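Local coordinates for toluene, o-xylene monooxygenase oxygenase subunit (Pseudomonas stutzeri, PDB 2INC), which belongs to the oxygenase component of a bacterial monooxygenase that probably hydroxylates toluene, o-xylene and related aromatic hydrocarbons, at residues Leu217-Lys220 and Pro221-Glu225; Ala313-Tyr316 and Val317-Met320. One frame throughout, in Å; residues are numbered along the deposited sequence.

Contact 1: residues Leu217-Lys220 and Pro221-Glu225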
loop_
_atom_site.group_PDB
_atom_site.type_symbol
_atom_site.label_atom_id
_atom_site.label_comp_id
_atom_site.label_asym_id
_atom_site.label_seq_id
_atom_site.Cartn_x
_atom_site.Cartn_y
_atom_site.Cartn_z
ATOM N N LEU B 217 -8.762 25.229 -27.705
ATOM C CA LEU B 217 -9.656 24.980 -28.855
ATOM C C LEU B 217 -8.976 25.273 -30.165
ATOM O O LEU B 217 -9.357 24.704 -31.190
ATOM C CB LEU B 217 -11.003 25.724 -28.735
ATOM C CG LEU B 217 -11.898 25.377 -27.537
ATOM C CD1 LEU B 217 -13.255 26.058 -27.637
ATOM C CD2 LEU B 217 -12.033 23.943 -27.388
ATOM N N VAL B 218 -7.955 26.129 -30.133
ATOM C CA VAL B 218 -7.333 26.588 -31.366
ATOM C C VAL B 218 -5.874 26.177 -31.437
ATOM O O VAL B 218 -5.488 25.455 -32.352
ATOM C CB VAL B 218 -7.470 28.135 -31.570
ATOM C CG1 VAL B 218 -6.701 28.593 -32.825
ATOM C CG2 VAL B 218 -8.986 28.520 -31.662
ATOM N N THR B 219 -5.061 26.636 -30.494
ATOM C CA THR B 219 -3.631 26.366 -30.567
ATOM C C THR B 219 -3.311 24.860 -30.457
ATOM O O THR B 219 -2.601 24.279 -31.303
ATOM C CB THR B 219 -2.948 27.136 -29.484
ATOM O OG1 THR B 219 -3.201 28.515 -29.730
ATOM C CG2 THR B 219 -1.443 26.905 -29.510
ATOM N N LYS B 220 -3.908 24.185 -29.470
ATOM C CA LYS B 220 -3.526 22.800 -29.252
ATOM C C LYS B 220 -3.871 21.896 -30.447
ATOM O O LYS B 220 -3.035 21.081 -30.887
ATOM C CB LYS B 220 -4.095 22.279 -27.909
ATOM C CG LYS B 220 -3.137 22.599 -26.755
ATOM C CD LYS B 220 -3.679 22.338 -25.347
ATOM C CE LYS B 220 -4.186 20.934 -25.194
ATOM N NZ LYS B 220 -3.168 19.884 -25.449
ATOM N N PRO B 221 -5.103 21.983 -30.966
ATOM C CA PRO B 221 -5.303 21.093 -32.128
ATOM C C PRO B 221 -4.369 21.379 -33.306
ATOM O O PRO B 221 -3.975 20.431 -33.956
ATOM C CB PRO B 221 -6.801 21.260 -32.462
ATOM C CG PRO B 221 -7.404 21.634 -31.058
ATOM C CD PRO B 221 -6.351 22.658 -30.574
ATOM N N ALA B 222 -3.961 22.635 -33.523
ATOM C CA ALA B 222 -2.956 22.963 -34.546
ATOM C C ALA B 222 -1.589 22.386 -34.199
ATOM O O ALA B 222 -0.910 21.837 -35.067
ATOM C CB ALA B 222 -2.856 24.453 -34.801
ATOM N N VAL B 223 -1.139 22.562 -32.953
ATOM C CA VAL B 223 0.142 21.968 -32.517
ATOM C C VAL B 223 0.116 20.440 -32.649
ATOM O O VAL B 223 1.063 19.805 -33.143
ATOM C CB VAL B 223 0.473 22.352 -31.059
ATOM C CG1 VAL B 223 1.722 21.582 -30.596
ATOM C CG2 VAL B 223 0.702 23.829 -30.972
ATOM N N GLU B 224 -0.995 19.833 -32.239
ATOM C CA GLU B 224 -1.038 18.383 -32.172
ATOM C C GLU B 224 -1.049 17.813 -33.576
ATOM O O GLU B 224 -0.407 16.811 -33.825
ATOM C CB GLU B 224 -2.247 17.916 -31.373
ATOM C CG GLU B 224 -2.101 18.310 -29.872
ATOM C CD GLU B 224 -3.442 18.527 -29.166
ATOM O OE1 GLU B 224 -4.538 18.232 -29.764
ATOM O OE2 GLU B 224 -3.392 18.994 -27.999
ATOM N N GLU B 225 -1.776 18.457 -34.491
ATOM C CA GLU B 225 -1.839 17.962 -35.880
ATOM C C GLU B 225 -0.519 18.166 -36.631
ATOM O O GLU B 225 -0.034 17.255 -37.291
ATOM C CB GLU B 225 -3.078 18.486 -36.627
ATOM C CG GLU B 225 -4.435 17.957 -36.061
ATOM C CD GLU B 225 -4.525 16.425 -35.815
ATOM O OE1 GLU B 225 -4.180 15.629 -36.729
ATOM O OE2 GLU B 225 -4.974 16.000 -34.707
#
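Leu-217 O rests 3.6 Å from CG of the Pro-221 ring, at a proline kink within helix 208-237 of this ferritin-like, all-helical fold. Proline brings no N-H to the turn before it, and the carbonyl of Leu-217 is instead approached by Arg-318 of helix 303-319. One residue on, Val-218 O faces Pro-221 CD at 3.4 Å and accepts a weak, long bond from Ala-222 N. The ring sits as a knob among Leu-217, Val-218, Thr-219 and Lys-220, where the winding includes a wider pi-type turn. Thr-219 O receives Val-223 N at 2.8 Å in an almost straight bond (172°), and its CG2 lies alongside Val-223 CG2; OG1 is bonded to Ala-214 O. Lys-220 accepts Glu-224 N through its own carbonyl, while bends at chi3 (54°) and chi4 (59°) fold its ammonium toward the carboxylate one turn ahead. His-257 also binds that ammonium, and Arg-258 pairs with Glu-224 OE1. An alanine here would probably leave the buried Lys-220 ammonium with His-257 but no Glu-224 carboxylate, and cost Arg-258 a partner. The salt bridge itself runs from Lys-220 NZ to Glu-224 OE2 at 2.7 Å, nearly in line with the carboxylate C-O bond.

Contact 2: residues Ala313-Tyr316 and Val317-Met320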
loop_
_atom_site.group_PDB
_atom_site.type_symbol
_atom_site.label_atom_id
_atom_site.label_comp_id
_atom_site.label_asym_id
_atom_site.label_seq_id
_atom_site.Cartn_x
_atom_site.Cartn_y
_atom_site.Cartn_z
ATOM N N ALA B 313 -8.154 18.383 -39.978
ATOM C CA ALA B 313 -8.191 17.574 -38.750
ATOM C C ALA B 313 -8.385 18.465 -37.544
ATOM O O ALA B 313 -9.179 18.148 -36.689
ATOM C CB ALA B 313 -6.916 16.749 -38.601
ATOM N N SER B 314 -7.667 19.581 -37.485
ATOM C CA SER B 314 -7.852 20.541 -36.405
ATOM C C SER B 314 -9.205 21.266 -36.459
ATOM O O SER B 314 -9.827 21.466 -35.437
ATOM C CB SER B 314 -6.685 21.529 -36.357
ATOM O OG SER B 314 -6.596 22.293 -37.541
ATOM N N ARG B 315 -9.686 21.653 -37.643
ATOM C CA ARG B 315 -11.005 22.254 -37.743
ATOM C C ARG B 315 -12.052 21.247 -37.314
ATOM O O ARG B 315 -13.033 21.617 -36.666
ATOM C CB ARG B 315 -11.288 22.728 -39.183
ATOM C CG ARG B 315 -10.478 23.953 -39.520
ATOM C CD ARG B 315 -10.491 24.267 -40.998
ATOM N NE ARG B 315 -9.446 25.242 -41.284
ATOM C CZ ARG B 315 -9.057 25.574 -42.509
ATOM N NH1 ARG B 315 -9.634 24.998 -43.559
ATOM N NH2 ARG B 315 -8.084 26.481 -42.692
ATOM N N TYR B 316 -11.828 19.975 -37.634
ATOM C CA TYR B 316 -12.789 18.919 -37.285
ATOM C C TYR B 316 -13.045 18.743 -35.773
ATOM O O TYR B 316 -14.142 18.383 -35.336
ATOM C CB TYR B 316 -12.355 17.580 -37.886
ATOM C CG TYR B 316 -13.446 16.552 -37.879
ATOM C CD1 TYR B 316 -14.616 16.759 -38.604
ATOM C CD2 TYR B 316 -13.316 15.378 -37.155
ATOM C CE1 TYR B 316 -15.625 15.803 -38.614
ATOM C CE2 TYR B 316 -14.313 14.423 -37.146
ATOM C CZ TYR B 316 -15.470 14.643 -37.875
ATOM O OH TYR B 316 -16.494 13.696 -37.878
ATOM N N VAL B 317 -11.995 18.968 -34.988
ATOM C CA VAL B 317 -12.086 18.965 -33.538
ATOM C C VAL B 317 -13.162 19.953 -33.070
ATOM O O VAL B 317 -14.034 19.584 -32.268
ATOM C CB VAL B 317 -10.713 19.301 -32.942
ATOM C CG1 VAL B 317 -10.785 19.464 -31.396
ATOM C CG2 VAL B 317 -9.733 18.233 -33.361
ATOM N N ARG B 318 -13.109 21.185 -33.580
ATOM C CA ARG B 318 -14.062 22.228 -33.215
ATOM C C ARG B 318 -15.452 21.967 -33.817
ATOM O O ARG B 318 -16.473 22.166 -33.142
ATOM C CB ARG B 318 -13.539 23.604 -33.594
ATOM C CG ARG B 318 -12.312 24.061 -32.769
ATOM C CD ARG B 318 -11.912 25.529 -33.045
ATOM N NE ARG B 318 -11.451 25.682 -34.415
ATOM C CZ ARG B 318 -10.256 25.286 -34.857
ATOM N NH1 ARG B 318 -9.367 24.729 -34.032
ATOM N NH2 ARG B 318 -9.951 25.437 -36.146
ATOM N N GLN B 319 -15.480 21.493 -35.074
ATOM C CA GLN B 319 -16.729 21.142 -35.746
ATOM C C GLN B 319 -17.567 20.178 -34.924
ATOM O O GLN B 319 -18.762 20.403 -34.731
ATOM C CB GLN B 319 -16.432 20.497 -37.095
ATOM C CG GLN B 319 -15.816 21.431 -38.127
ATOM C CD GLN B 319 -15.338 20.639 -39.371
ATOM O OE1 GLN B 319 -15.960 19.637 -39.757
ATOM N NE2 GLN B 319 -14.220 21.065 -39.962
ATOM N N MET B 320 -16.936 19.109 -34.427
ATOM C CA MET B 320 -17.615 18.083 -33.630
ATOM C C MET B 320 -18.108 18.559 -32.257
ATOM O O MET B 320 -18.837 17.832 -31.565
ATOM C CB MET B 320 -16.736 16.844 -33.493
ATOM C CG MET B 320 -16.597 16.045 -34.795
ATOM S SD MET B 320 -18.163 15.742 -35.701
ATOM C CE MET B 320 -18.299 17.126 -36.862
#
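Tyr-316 and Met-320, one turn apart near the end of helix 303-319, form a Met-aromatic contact on the exposed side of the helix. Met-320 CG sits over one face of the phenol ring, 3.8 Å from its centroid and displaced toward the rim, which makes a CH-pi contact. Bent at chi2 and chi3, the methionine crosses the tyrosine obliquely: SD comes within 3.4 Å of Tyr-316 OH, and the methyl CE touches CE1. With CG anti to the backbone N (chi1 -165°), the tyrosine swings its ring out to where Met-320 CG can lie over its face. Gln-319 approaches the same ring differently. Its amide stands almost perpendicular to the ring plane, at 89°, and OE1 comes to the edge, 3.4 Å from Tyr-316 CD1; NE2 lies toward Arg-315 CB. Tyr-316, Gln-319 and Met-320 are all exposed, and the amide meets the ring edge without a hydrogen bond to it. The backbone beneath these side chains is bonded by Gln-319 N to Arg-315 O at 2.9 Å and by Met-320 N to Tyr-316 O.

The other side is held against the protein, with Ser-314 buried. Val-317 CG2 stands 3.4 Å from Ala-313 O, and Val-317 N makes weak bonds to Ala-313 O and Ser-314 O. Arg-318, bent at chi3, turns its guanidinium back so that Ser-314 O and Arg-315 CA lie over one of its faces. Arg-315 forms a salt bridge with Asp-290 and Arg-318 one with Glu-286, both on helix 274-299, while Arg-318 NH1 turns to Leu-217 O. Ser-314 and Val-317 rest on Pro-221, so helix 303-319 packs against both helix 274-299 and helix 208-237.

Contacts 1 and 2 illustrate how a kink in one helix can be used by a neighbouring helix. Their centres lie about 10 Å apart, contact 1 about 8 Å from the centre of the chain and contact 2 about 15 Å, nearer the surface. The bridge is Arg-318 NH1, 2.8 Å from Leu-217 O in a probable hydrogen bond, so a side chain of 317-320 serves a carbonyl left over by the proline of 221-225. Farther along, Glu-225 OE1 packs 3.5 Å from Ala-313 CB. The chain is probably the beta subunit of the hydroxylase, and in this family the diiron centre belongs to the alpha subunit.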